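Local coordinates for protein transketolase (Campylobacter jejuni, PDB 3L84) that belongs to the thiamine diphosphate-dependent transketolase family of homodimeric enzymes, with two cofactor-binding-type domains followed by a smaller C-terminal domain, at residues D87-R92 with I278-P283; I397-A402 with K422-I427; L519-K524 with E542-L547. One frame throughout, in Å; residues are numbered along the deposited sequence.

Contact 1: D87-R92 with I278-P283; sequences DLKNFR and ISFHIP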
ATOM      1  N   ASP A  87      18.315  29.754  -7.661  1.00  8.00           N
ATOM      2  CA  ASP A  87      17.526  28.525  -7.537  1.00  7.16           C
ATOM      3  C   ASP A  87      16.489  28.634  -6.397  1.00  7.32           C
ATOM      4  O   ASP A  87      15.350  28.210  -6.534  1.00  7.65           O
ATOM      5  CB  ASP A  87      18.445  27.323  -7.270  1.00  7.67           C
ATOM      6  CG  ASP A  87      19.325  26.966  -8.439  1.00  9.09           C
ATOM      7  OD1 ASP A  87      18.912  27.131  -9.627  1.00 10.64           O
ATOM      8  OD2 ASP A  87      20.456  26.458  -8.186  1.00 10.52           O
ATOM      9  N   LEU A  88      16.900  29.216  -5.283  1.00  7.22           N
ATOM     10  CA  LEU A  88      15.956  29.423  -4.176  1.00  7.33           C
ATOM     11  C   LEU A  88      14.792  30.329  -4.595  1.00  7.19           C
ATOM     12  O   LEU A  88      13.660  30.099  -4.199  1.00  7.96           O
ATOM     13  CB  LEU A  88      16.661  29.993  -2.934  1.00  8.01           C
ATOM     14  CG  LEU A  88      17.881  29.238  -2.378  1.00  7.92           C
ATOM     15  CD1 LEU A  88      18.329  29.871  -1.056  1.00 10.31           C
ATOM     16  CD2 LEU A  88      17.550  27.757  -2.177  1.00  9.55           C
ATOM     17  N   LYS A  89      15.085  31.331  -5.418  1.00  7.39           N
ATOM     18  CA  LYS A  89      14.066  32.214  -5.959  1.00  7.73           C
ATOM     19  C   LYS A  89      13.141  31.568  -6.983  1.00  8.47           C
ATOM     20  O   LYS A  89      12.202  32.186  -7.429  1.00  9.79           O
ATOM     21  CB  LYS A  89      14.742  33.454  -6.571  1.00  8.35           C
ATOM     22  CG  LYS A  89      15.319  34.367  -5.523  1.00  8.79           C
ATOM     23  CD  LYS A  89      16.142  35.517  -6.110  1.00 11.36           C
ATOM     24  CE  LYS A  89      16.809  36.333  -4.981  1.00 11.73           C
ATOM     25  NZ  LYS A  89      17.649  37.468  -5.470  1.00 15.78           N
ATOM     26  N   ASN A  90      13.445  30.338  -7.373  1.00  7.19           N
ATOM     27  CA  ASN A  90      12.673  29.543  -8.321  0.50  7.64           C
ATOM     28  C   ASN A  90      11.954  28.379  -7.617  1.00  7.09           C
ATOM     29  O   ASN A  90      11.501  27.432  -8.281  1.00  7.30           O
ATOM     30  CB  ASN A  90      13.601  28.986  -9.409  0.50  7.46           C
ATOM     31  CG  ASN A  90      14.181  30.070 -10.281  0.50 10.03           C
ATOM     32  OD1 ASN A  90      13.624  31.173 -10.364  0.50 10.97           O
ATOM     33  ND2 ASN A  90      15.296  29.782 -10.917  0.50  9.91           N
ATOM     34  N   PHE A  91      11.854  28.421  -6.291  1.00  6.77           N
ATOM     35  CA  PHE A  91      11.177  27.396  -5.547  1.00  6.47           C
ATOM     36  C   PHE A  91       9.789  27.104  -6.126  1.00  6.89           C
ATOM     37  O   PHE A  91       9.007  27.998  -6.407  1.00  6.26           O
ATOM     38  CB  PHE A  91      11.073  27.867  -4.097  1.00  6.83           C
ATOM     39  CG  PHE A  91      10.411  26.912  -3.130  1.00  6.13           C
ATOM     40  CD1 PHE A  91      10.944  25.644  -2.875  1.00  7.42           C
ATOM     41  CD2 PHE A  91       9.283  27.285  -2.407  1.00  7.78           C
ATOM     42  CE1 PHE A  91      10.386  24.816  -1.911  1.00  7.85           C
ATOM     43  CE2 PHE A  91       8.734  26.462  -1.447  1.00  7.66           C
ATOM     44  CZ  PHE A  91       9.288  25.236  -1.199  1.00  7.91           C
ATOM     45  N   ARG A  92       9.539  25.834  -6.314  1.00  6.26           N
ATOM     46  CA  ARG A  92       8.237  25.325  -6.752  1.00  6.41           C
ATOM     47  C   ARG A  92       7.825  25.733  -8.170  1.00  7.16           C
ATOM     48  O   ARG A  92       6.686  25.542  -8.559  1.00  7.57           O
ATOM     49  CB  ARG A  92       7.128  25.616  -5.734  1.00  6.60           C
ATOM     50  CG  ARG A  92       7.169  24.694  -4.517  1.00  7.34           C
ATOM     51  CD  ARG A  92       6.216  25.128  -3.354  1.00  8.18           C
ATOM     52  NE  ARG A  92       6.151  24.001  -2.456  1.00  8.65           N
ATOM     53  CZ  ARG A  92       5.193  23.084  -2.381  1.00  7.96           C
ATOM     54  NH1 ARG A  92       4.027  23.264  -2.954  1.00  9.15           N
ATOM     55  NH2 ARG A  92       5.411  21.965  -1.701  1.00  8.28           N
ATOM     56  N   ILE A 278      13.905  43.806   2.896  1.00 14.47           N
ATOM     57  CA  ILE A 278      14.711  43.025   1.972  1.00 14.22           C
ATOM     58  C   ILE A 278      14.425  41.546   2.123  1.00 13.97           C
ATOM     59  O   ILE A 278      14.133  41.025   3.230  1.00 15.37           O
ATOM     60  CB  ILE A 278      16.188  43.297   2.130  1.00 15.13           C
ATOM     61  CG1 ILE A 278      16.731  42.784   3.429  1.00 16.32           C
ATOM     62  CG2 ILE A 278      16.485  44.786   2.017  1.00 15.59           C
ATOM     63  CD1 ILE A 278      18.264  42.860   3.454  1.00 19.90           C
ATOM     64  N   SER A 279      14.562  40.847   1.010  1.00 11.90           N
ATOM     65  CA  SER A 279      14.293  39.424   0.989  0.50 11.54           C
ATOM     66  C   SER A 279      15.531  38.670   0.521  1.00 11.39           C
ATOM     67  O   SER A 279      16.429  39.235  -0.084  1.00 10.80           O
ATOM     68  CB  SER A 279      13.105  39.137   0.079  0.50 11.78           C
ATOM     69  OG  SER A 279      13.422  39.468  -1.257  0.50 12.08           O
ATOM     70  N   PHE A 280      15.577  37.383   0.827  1.00 11.03           N
ATOM     71  CA  PHE A 280      16.696  36.513   0.481  1.00 11.30           C
ATOM     72  C   PHE A 280      18.040  37.059   0.974  1.00 12.52           C
ATOM     73  O   PHE A 280      19.030  37.078   0.234  1.00 14.94           O
ATOM     74  CB  PHE A 280      16.706  36.227  -1.019  1.00 11.05           C
ATOM     75  CG  PHE A 280      15.485  35.501  -1.488  1.00 11.43           C
ATOM     76  CD1 PHE A 280      15.422  34.112  -1.438  1.00 12.68           C
ATOM     77  CD2 PHE A 280      14.379  36.184  -1.942  1.00 11.50           C
ATOM     78  CE1 PHE A 280      14.264  33.444  -1.851  1.00 12.12           C
ATOM     79  CE2 PHE A 280      13.241  35.511  -2.362  1.00 11.94           C
ATOM     80  CZ  PHE A 280      13.190  34.135  -2.307  1.00 11.69           C
ATOM     81  N   HIS A 281      18.041  37.528   2.223  1.00 12.29           N
ATOM     82  CA  HIS A 281      19.201  38.150   2.826  1.00 12.68           C
ATOM     83  C   HIS A 281      19.992  37.140   3.635  1.00 11.98           C
ATOM     84  O   HIS A 281      19.441  36.405   4.450  1.00 13.72           O
ATOM     85  CB  HIS A 281      18.763  39.277   3.764  1.00 12.78           C
ATOM     86  CG  HIS A 281      19.916  39.969   4.421  1.00 13.63           C
ATOM     87  ND1 HIS A 281      20.859  40.663   3.703  1.00 14.86           N
ATOM     88  CD2 HIS A 281      20.316  40.009   5.714  1.00 14.24           C
ATOM     89  CE1 HIS A 281      21.781  41.128   4.531  1.00 14.42           C
ATOM     90  NE2 HIS A 281      21.461  40.762   5.759  1.00 14.13           N
ATOM     91  N   ILE A 282      21.304  37.142   3.446  1.00 10.68           N
ATOM     92  CA  ILE A 282      22.216  36.312   4.227  1.00 10.64           C
ATOM     93  C   ILE A 282      23.232  37.227   4.923  1.00  9.66           C
ATOM     94  O   ILE A 282      24.121  37.798   4.269  1.00 10.12           O
ATOM     95  CB  ILE A 282      22.923  35.269   3.336  1.00 11.21           C
ATOM     96  CG1 ILE A 282      21.887  34.440   2.555  1.00 13.58           C
ATOM     97  CG2 ILE A 282      23.870  34.421   4.216  1.00 11.70           C
ATOM     98  CD1 ILE A 282      22.447  33.496   1.484  1.00 16.25           C
ATOM     99  N   PRO A 283      23.093  37.420   6.247  1.00  9.06           N
ATOM    100  CA  PRO A 283      24.070  38.272   6.944  1.00  9.43           C
ATOM    101  C   PRO A 283      25.473  37.713   6.890  1.00  9.97           C
ATOM    102  O   PRO A 283      25.650  36.492   6.796  1.00  9.86           O
ATOM    103  CB  PRO A 283      23.575  38.292   8.396  1.00 10.30           C
ATOM    104  CG  PRO A 283      22.239  37.720   8.385  1.00 10.69           C
ATOM    105  CD  PRO A 283      22.079  36.891   7.168  1.00  9.77           C
TER
HETATM  106  O   HOH W   1      18.647  38.721  -2.733  1.00 25.86           O

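Contact 2: I397-A402 with K422-I427; sequences INNAFA and KPAARI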
ATOM      1  N   ILE A 397      13.465   0.663   2.851  1.00  5.73           N
ATOM      2  CA  ILE A 397      14.848   0.380   3.312  1.00  5.68           C
ATOM      3  C   ILE A 397      15.742   0.072   2.125  1.00  5.65           C
ATOM      4  O   ILE A 397      16.850   0.608   2.009  1.00  6.05           O
ATOM      5  CB  ILE A 397      14.851  -0.808   4.317  1.00  6.07           C
ATOM      6  CG1 ILE A 397      14.372  -0.332   5.680  1.00  5.98           C
ATOM      7  CG2 ILE A 397      16.228  -1.511   4.402  1.00  6.95           C
ATOM      8  CD1 ILE A 397      13.923  -1.404   6.660  1.00  6.70           C
ATOM      9  N   ASN A 398      15.253  -0.759   1.204  1.00  6.21           N
ATOM     10  CA  ASN A 398      16.057  -1.105   0.042  1.00  5.70           C
ATOM     11  C   ASN A 398      16.206   0.052  -0.933  1.00  5.42           C
ATOM     12  O   ASN A 398      17.229   0.144  -1.618  1.00  6.10           O
ATOM     13  CB  ASN A 398      15.501  -2.356  -0.622  1.00  6.16           C
ATOM     14  CG  ASN A 398      15.998  -3.643  -0.002  1.00  7.43           C
ATOM     15  OD1 ASN A 398      15.393  -4.741  -0.280  1.00 10.41           O
ATOM     16  ND2 ASN A 398      17.043  -3.588   0.737  1.00  6.13           N
ATOM     17  N   ASN A 399      15.261   1.002  -0.955  1.00  5.53           N
ATOM     18  CA  ASN A 399      15.482   2.241  -1.714  1.00  5.79           C
ATOM     19  C   ASN A 399      16.730   2.954  -1.204  1.00  5.41           C
ATOM     20  O   ASN A 399      17.518   3.484  -1.987  1.00  5.85           O
ATOM     21  CB  ASN A 399      14.276   3.168  -1.619  1.00  5.02           C
ATOM     22  CG  ASN A 399      13.099   2.739  -2.431  1.00  6.80           C
ATOM     23  OD1 ASN A 399      13.186   1.889  -3.308  1.00  6.12           O
ATOM     24  ND2 ASN A 399      11.946   3.359  -2.141  1.00  6.52           N
ATOM     25  N   ALA A 400      16.928   2.952   0.110  1.00  5.47           N
ATOM     26  CA  ALA A 400      18.108   3.537   0.694  1.00  5.90           C
ATOM     27  C   ALA A 400      19.367   2.704   0.437  1.00  5.47           C
ATOM     28  O   ALA A 400      20.413   3.292   0.160  1.00  6.13           O
ATOM     29  CB  ALA A 400      17.885   3.767   2.219  1.00  6.80           C
ATOM     30  N   PHE A 401      19.292   1.385   0.513  1.00  5.32           N
ATOM     31  CA  PHE A 401      20.426   0.557   0.109  1.00  5.70           C
ATOM     32  C   PHE A 401      20.857   0.935  -1.293  1.00  5.64           C
ATOM     33  O   PHE A 401      22.053   0.996  -1.590  1.00  6.82           O
ATOM     34  CB  PHE A 401      20.127  -0.955   0.156  1.00  5.67           C
ATOM     35  CG  PHE A 401      20.382  -1.630   1.484  1.00  5.75           C
ATOM     36  CD1 PHE A 401      19.471  -1.598   2.509  1.00  7.45           C
ATOM     37  CD2 PHE A 401      21.586  -2.307   1.683  1.00  7.18           C
ATOM     38  CE1 PHE A 401      19.731  -2.233   3.714  1.00  8.01           C
ATOM     39  CE2 PHE A 401      21.851  -2.952   2.892  1.00  6.33           C
ATOM     40  CZ  PHE A 401      20.921  -2.926   3.894  1.00  7.47           C
ATOM     41  N   ALA A 402      19.915   1.120  -2.206  1.00  5.79           N
ATOM     42  CA  ALA A 402      20.236   1.463  -3.584  1.00  6.36           C
ATOM     43  C   ALA A 402      20.887   2.841  -3.739  1.00  7.87           C
ATOM     44  O   ALA A 402      21.626   3.069  -4.702  1.00 10.11           O
ATOM     45  CB  ALA A 402      18.956   1.368  -4.442  1.00  7.07           C
ATOM     46  N   LYS A 422       3.767  -0.730  -2.707  1.00  6.58           N
ATOM     47  CA  LYS A 422       3.672   0.090  -3.918  1.00  6.60           C
ATOM     48  C   LYS A 422       4.110   1.549  -3.702  1.00  6.78           C
ATOM     49  O   LYS A 422       4.792   2.083  -4.565  1.00  6.54           O
ATOM     50  CB  LYS A 422       2.263  -0.021  -4.494  1.00  7.66           C
ATOM     51  CG  LYS A 422       1.924   0.903  -5.679  1.00  7.73           C
ATOM     52  CD  LYS A 422       2.718   0.648  -6.925  1.00  9.75           C
ATOM     53  CE  LYS A 422       2.343   1.636  -8.034  1.00  7.89           C
ATOM     54  NZ  LYS A 422       2.865   3.005  -7.706  1.00  8.33           N
ATOM     55  N   PRO A 423       3.772   2.199  -2.581  1.00  5.88           N
ATOM     56  CA  PRO A 423       4.188   3.623  -2.478  1.00  6.31           C
ATOM     57  C   PRO A 423       5.692   3.786  -2.487  1.00  6.43           C
ATOM     58  O   PRO A 423       6.224   4.760  -3.016  1.00  7.16           O
ATOM     59  CB  PRO A 423       3.583   4.075  -1.137  1.00  6.71           C
ATOM     60  CG  PRO A 423       2.450   3.174  -0.927  1.00  7.25           C
ATOM     61  CD  PRO A 423       2.874   1.813  -1.475  1.00  7.76           C
ATOM     62  N   ALA A 424       6.430   2.843  -1.898  1.00  6.67           N
ATOM     63  CA  ALA A 424       7.883   2.862  -1.895  1.00  5.94           C
ATOM     64  C   ALA A 424       8.445   2.436  -3.238  1.00  6.06           C
ATOM     65  O   ALA A 424       9.449   2.976  -3.685  1.00  6.51           O
ATOM     66  CB  ALA A 424       8.429   1.949  -0.761  1.00  7.38           C
ATOM     67  N   ALA A 425       7.809   1.475  -3.921  1.00  6.25           N
ATOM     68  CA  ALA A 425       8.209   1.168  -5.286  1.00  6.06           C
ATOM     69  C   ALA A 425       8.130   2.406  -6.169  1.00  5.68           C
ATOM     70  O   ALA A 425       8.969   2.631  -7.037  1.00  6.25           O
ATOM     71  CB  ALA A 425       7.376   0.008  -5.863  1.00  6.51           C
ATOM     72  N   ARG A 426       7.108   3.226  -5.952  1.00  5.75           N
ATOM     73  CA  ARG A 426       6.953   4.423  -6.726  1.00  5.42           C
ATOM     74  C   ARG A 426       8.111   5.382  -6.503  1.00  5.34           C
ATOM     75  O   ARG A 426       8.532   6.041  -7.463  1.00  5.75           O
ATOM     76  CB  ARG A 426       5.634   5.096  -6.366  1.00  5.65           C
ATOM     77  CG  ARG A 426       5.164   6.058  -7.416  1.00  5.87           C
ATOM     78  CD  ARG A 426       3.818   6.742  -7.035  1.00  4.60           C
ATOM     79  NE  ARG A 426       3.201   7.353  -8.205  1.00  5.58           N
ATOM     80  CZ  ARG A 426       3.198   8.646  -8.492  1.00  5.60           C
ATOM     81  NH1 ARG A 426       3.760   9.524  -7.693  1.00  6.27           N
ATOM     82  NH2 ARG A 426       2.592   9.047  -9.599  1.00  6.10           N
ATOM     83  N   ILE A 427       8.624   5.494  -5.285  1.00  5.84           N
ATOM     84  CA  ILE A 427       9.802   6.321  -5.039  1.00  6.01           C
ATOM     85  C   ILE A 427      11.018   5.761  -5.784  1.00  5.71           C
ATOM     86  O   ILE A 427      11.828   6.534  -6.333  1.00  5.80           O
ATOM     87  CB  ILE A 427      10.081   6.463  -3.538  1.00  6.81           C
ATOM     88  CG1 ILE A 427       8.949   7.198  -2.825  1.00 10.56           C
ATOM     89  CG2 ILE A 427      11.421   7.172  -3.297  1.00 10.41           C
ATOM     90  CD1 ILE A 427       9.003   8.738  -3.046  1.00 14.02           C
TER

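Contact 3: L519-K524 with E542-L547; sequences LLKESK and ESANEL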
ATOM      1  N   LEU A 519       8.646 -12.984 -31.651  1.00  8.54           N
ATOM      2  CA  LEU A 519       7.922 -14.109 -32.256  1.00  9.11           C
ATOM      3  C   LEU A 519       8.502 -15.464 -31.847  1.00  9.72           C
ATOM      4  O   LEU A 519       9.698 -15.687 -31.989  1.00  9.44           O
ATOM      5  CB  LEU A 519       7.935 -13.999 -33.792  1.00 10.58           C
ATOM      6  CG  LEU A 519       6.973 -12.996 -34.415  1.00 11.39           C
ATOM      7  CD1 LEU A 519       7.334 -12.754 -35.857  1.00 10.64           C
ATOM      8  CD2 LEU A 519       5.526 -13.506 -34.294  1.00 11.07           C
ATOM      9  N   LEU A 520       7.642 -16.360 -31.359  1.00 10.56           N
ATOM     10  CA  LEU A 520       7.955 -17.784 -31.134  1.00 11.00           C
ATOM     11  C   LEU A 520       7.514 -18.630 -32.319  1.00 11.82           C
ATOM     12  O   LEU A 520       8.022 -19.733 -32.522  1.00 12.95           O
ATOM     13  CB  LEU A 520       7.224 -18.337 -29.885  1.00 11.71           C
ATOM     14  CG  LEU A 520       7.770 -17.825 -28.598  1.00 12.78           C
ATOM     15  CD1 LEU A 520       6.853 -18.236 -27.471  1.00 13.69           C
ATOM     16  CD2 LEU A 520       9.177 -18.367 -28.360  1.00 15.16           C
ATOM     17  N   LYS A 521       6.515 -18.154 -33.059  1.00 11.46           N
ATOM     18  CA  LYS A 521       5.973 -18.886 -34.209  1.00 11.10           C
ATOM     19  C   LYS A 521       5.531 -17.850 -35.189  1.00 10.39           C
ATOM     20  O   LYS A 521       4.885 -16.866 -34.802  1.00 10.37           O
ATOM     21  CB  LYS A 521       4.798 -19.785 -33.791  1.00 11.09           C
ATOM     22  CG  LYS A 521       4.169 -20.597 -34.897  1.00 17.46           C
ATOM     23  CD  LYS A 521       3.046 -21.437 -34.302  1.00 22.92           C
ATOM     24  CE  LYS A 521       2.234 -22.187 -35.318  1.00 26.55           C
ATOM     25  NZ  LYS A 521       1.520 -23.293 -34.604  1.00 27.69           N
ATOM     26  N   GLU A 522       5.907 -18.028 -36.449  1.00 10.93           N
ATOM     27  CA  GLU A 522       5.565 -17.078 -37.504  1.00 11.34           C
ATOM     28  C   GLU A 522       5.075 -17.845 -38.698  1.00 11.78           C
ATOM     29  O   GLU A 522       5.747 -18.762 -39.155  1.00 12.42           O
ATOM     30  CB  GLU A 522       6.766 -16.226 -37.896  1.00 11.34           C
ATOM     31  CG  GLU A 522       6.474 -15.072 -38.890  1.00 13.61           C
ATOM     32  CD  GLU A 522       7.624 -14.118 -39.117  1.00 14.05           C
ATOM     33  OE1 GLU A 522       8.793 -14.531 -38.997  1.00 15.63           O
ATOM     34  OE2 GLU A 522       7.363 -12.948 -39.457  1.00 16.05           O
ATOM     35  N   SER A 523       3.933 -17.426 -39.209  1.00 12.57           N
ATOM     36  CA  SER A 523       3.332 -18.051 -40.374  1.00 14.03           C
ATOM     37  C   SER A 523       3.028 -17.008 -41.428  1.00 14.85           C
ATOM     38  O   SER A 523       2.530 -15.916 -41.113  1.00 15.59           O
ATOM     39  CB  SER A 523       2.043 -18.775 -39.982  1.00 14.93           C
ATOM     40  OG  SER A 523       2.288 -19.754 -38.983  1.00 19.10           O
ATOM     41  N   LYS A 524       3.275 -17.377 -42.687  1.00 14.82           N
ATOM     42  CA  LYS A 524       2.934 -16.535 -43.816  1.00 14.86           C
ATOM     43  C   LYS A 524       1.421 -16.298 -43.831  1.00 14.23           C
ATOM     44  O   LYS A 524       0.623 -17.210 -43.574  1.00 13.67           O
ATOM     45  CB  LYS A 524       3.408 -17.189 -45.123  1.00 14.60           C
ATOM     46  N   GLU A 542       0.081 -24.088 -27.881  1.00  8.96           N
ATOM     47  CA  GLU A 542      -0.778 -25.242 -28.081  1.00  9.57           C
ATOM     48  C   GLU A 542      -2.021 -24.867 -28.852  1.00  8.92           C
ATOM     49  O   GLU A 542      -2.473 -25.622 -29.722  1.00  9.57           O
ATOM     50  CB  GLU A 542      -1.155 -25.891 -26.744  1.00 10.74           C
ATOM     51  CG  GLU A 542       0.062 -26.460 -25.953  1.00 14.08           C
ATOM     52  CD  GLU A 542       0.498 -27.840 -26.391  1.00 20.33           C
ATOM     53  OE1 GLU A 542      -0.190 -28.819 -26.049  1.00 23.67           O
ATOM     54  OE2 GLU A 542       1.555 -27.940 -27.048  1.00 21.17           O
ATOM     55  N   SER A 543      -2.580 -23.693 -28.564  1.00  8.05           N
ATOM     56  CA  SER A 543      -3.775 -23.245 -29.269  1.00  8.53           C
ATOM     57  C   SER A 543      -3.478 -22.917 -30.736  1.00  8.51           C
ATOM     58  O   SER A 543      -4.264 -23.240 -31.622  1.00  8.25           O
ATOM     59  CB  SER A 543      -4.417 -22.044 -28.583  1.00  9.00           C
ATOM     60  OG  SER A 543      -4.851 -22.405 -27.271  1.00  8.82           O
ATOM     61  N   ALA A 544      -2.320 -22.320 -30.991  1.00  8.34           N
ATOM     62  CA  ALA A 544      -1.912 -22.013 -32.353  1.00  9.66           C
ATOM     63  C   ALA A 544      -1.715 -23.314 -33.158  1.00 10.36           C
ATOM     64  O   ALA A 544      -2.112 -23.403 -34.307  1.00 10.12           O
ATOM     65  CB  ALA A 544      -0.637 -21.193 -32.353  1.00  9.96           C
ATOM     66  N   ASN A 545      -1.165 -24.345 -32.525  1.00 11.14           N
ATOM     67  CA  ASN A 545      -0.999 -25.662 -33.189  1.00 11.98           C
ATOM     68  C   ASN A 545      -2.367 -26.238 -33.553  1.00 12.26           C
ATOM     69  O   ASN A 545      -2.563 -26.772 -34.640  1.00 12.64           O
ATOM     70  CB  ASN A 545      -0.268 -26.649 -32.259  1.00 13.38           C
ATOM     71  CG  ASN A 545       1.206 -26.387 -32.163  1.00 18.70           C
ATOM     72  OD1 ASN A 545       1.789 -25.735 -33.038  1.00 24.89           O
ATOM     73  ND2 ASN A 545       1.836 -26.880 -31.079  1.00 22.61           N
ATOM     74  N   GLU A 546      -3.339 -26.134 -32.651  1.00 11.47           N
ATOM     75  CA  GLU A 546      -4.679 -26.592 -32.953  1.00 12.43           C
ATOM     76  C   GLU A 546      -5.329 -25.772 -34.081  1.00 11.17           C
ATOM     77  O   GLU A 546      -5.951 -26.338 -34.986  1.00 11.75           O
ATOM     78  CB  GLU A 546      -5.550 -26.590 -31.685  1.00 13.30           C
ATOM     79  CG  GLU A 546      -6.994 -27.087 -31.892  1.00 16.23           C
ATOM     80  CD  GLU A 546      -7.079 -28.537 -32.342  1.00 17.70           C
ATOM     81  OE1 GLU A 546      -6.119 -29.293 -32.068  1.00 21.41           O
ATOM     82  OE2 GLU A 546      -8.111 -28.916 -32.959  1.00 21.97           O
ATOM     83  N   LEU A 547      -5.187 -24.450 -34.037  1.00 11.43           N
ATOM     84  CA  LEU A 547      -5.728 -23.575 -35.074  1.00 10.29           C
ATOM     85  C   LEU A 547      -5.099 -23.912 -36.434  1.00 10.87           C
ATOM     86  O   LEU A 547      -5.804 -23.990 -37.423  1.00 10.60           O
ATOM     87  CB  LEU A 547      -5.532 -22.090 -34.713  1.00 11.00           C
ATOM     88  CG  LEU A 547      -6.449 -21.486 -33.634  1.00 10.98           C
ATOM     89  CD1 LEU A 547      -5.838 -20.248 -33.039  1.00 12.11           C
ATOM     90  CD2 LEU A 547      -7.827 -21.173 -34.190  1.00 11.69           C
TER

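Contact 1: D87-R92 with I278-P283
Lys89 lies flat over one face of the Phe280 ring, and its aliphatic part, not its charge, makes the tight half of this contact. CG sits 3.8 Å from the centroid of the Phe280 ring and only 7° off the ring normal, a CH-pi contact. Because CG stands beside the backbone N (chi1 -71°) and the chain runs straight from there, the lysine travels back across the ring until CE comes 3.8 Å from Phe280 CG. Its neighbour in 87-92 adds to the packing: Leu88 CB touches Phe280 CE1 at 4.3 Å, and Leu88 O approaches the same carbon obliquely.

Phe280 is held from its backbone as well, since its N is hydrogen-bonded to Asp19 of helix 3-24, while its side chain rests on Met20. The ring joins the loop between helices 262-272 and 284-291 to the turn that follows helix 85-88, a type I turn from Leu88 to Phe91 closed by a bond of 3.2 Å from Phe91 N to Leu88 O. All of this lies in the thiamine diphosphate-binding domain of the transketolase fold.

The looser, solvent-facing part lies at the tip of the lysine. There the extended chain carries NZ past the ring to a water molecule, which accepts from Lys89 NZ at 3.2 Å and donates weakly to Phe280 O at 3.4 Å.

Contact 2: I397-A402 with K422-I427
Asn399 bridges two helices by pointing its amide straight at the backbone of the other one, at Ala424. Of the polar interactions, the central one is the hydrogen bond from Asn399 ND2 to Ala424 O, 3.0 Å long and nearly straight, with an angle of 171° at the hydrogen. The acceptor lies in the plane of the asparagine amide, yet seen from the carbonyl the donor stands above the plane, 39° out of it. With CG placed beside the backbone N (chi1 -74°), the amide reaches across the gap between the helices. Its other end is engaged too: OD1 is hydrogen-bonded to His435 ND1, and a bond at each end holds the buried amide in its rotation.

The bond ties helix 391-404 to helix 418-431, which are joined through strand 408-414 of the parallel sheet in the pyrimidine-binding domain. Within helix 418-431, the 422-427 segment is kinked at a proline, Pro423, and the N of Ala424 also lacks a bond to the preceding turn.

Charged interactions lead away from this pairing: Lys422 and Arg426 both form salt bridges to Glu457 of the second subunit.

Van der Waals contacts gather round the same amide nitrogen. Ala424 CB lies 4.0 Å from Asn399 ND2, and Ile427 CB approaches that atom to 3.9 Å, its CG2 following at 4.0 Å.

Contact 3: L519-K524 with E542-L547
In the C-terminal domain of transketolase, the outermost strand of a mixed sheet is linked to a helix that packs beside it, and the meeting of Lys521 with Ala544 and Asn545 is one such link. Lys521 belongs to strand 518-521, and the two partners lie on helix 537-549. Its side chain is extended throughout: CG is anti to the backbone N (chi1 -179°), and the methylenes beyond it carry the ammonium group over to the helix.

There the chain meets two different surfaces. The methylenes pass the small side chain of Ala544, with Lys521 CD 4.2 Å from Ala544 CB. The ammonium then comes close to the same residue, Lys521 NZ lying 3.8 Å from Ala544 CB and 3.5 Å from Ala544 C in the helix backbone. Beyond it, Asn545 brings its side-chain oxygen to meet the lysine, CG being turned beside the backbone N (chi1 -76°), and Lys521 NZ gives Asn545 OD1 a weak hydrogen bond of 2.9 Å. The lysine and the asparagine run past each other at a slant.

The burial is uneven. Ala544 is covered, resting also on Val556 of the neighbouring strand 554-558, whereas Asn545 stands at the exposed margin, so the polar end of the contact lies toward solvent. Lys521 also touches Glu548, one turn further along the helix from Ala544.

The strand is irregular here: Leu520 and Lys521 both face Val556 on the adjacent antiparallel strand, the pairing that defines a classic beta bulge.

How the contacts relate
The three contacts are spread along the chain in series, one in each of the three family domains, and none touches another. Contact 2 lies near the middle, its centre 2 Å from the centre of the chain, with contact 1 at 32 Å and contact 3 at 41 Å from it, centre to centre. Contacts 1 and 3 sit on opposite sides of the chain's centre, their centres 65 Å apart. Even the nearest atoms of contacts 1 and 2 are about 14 Å apart. Both have residues within reach of the second subunit: Arg92 of 87-92 pairs with its Asp449, and Lys422 and Arg426 with its Glu457, whereas contact 3 meets no other chain.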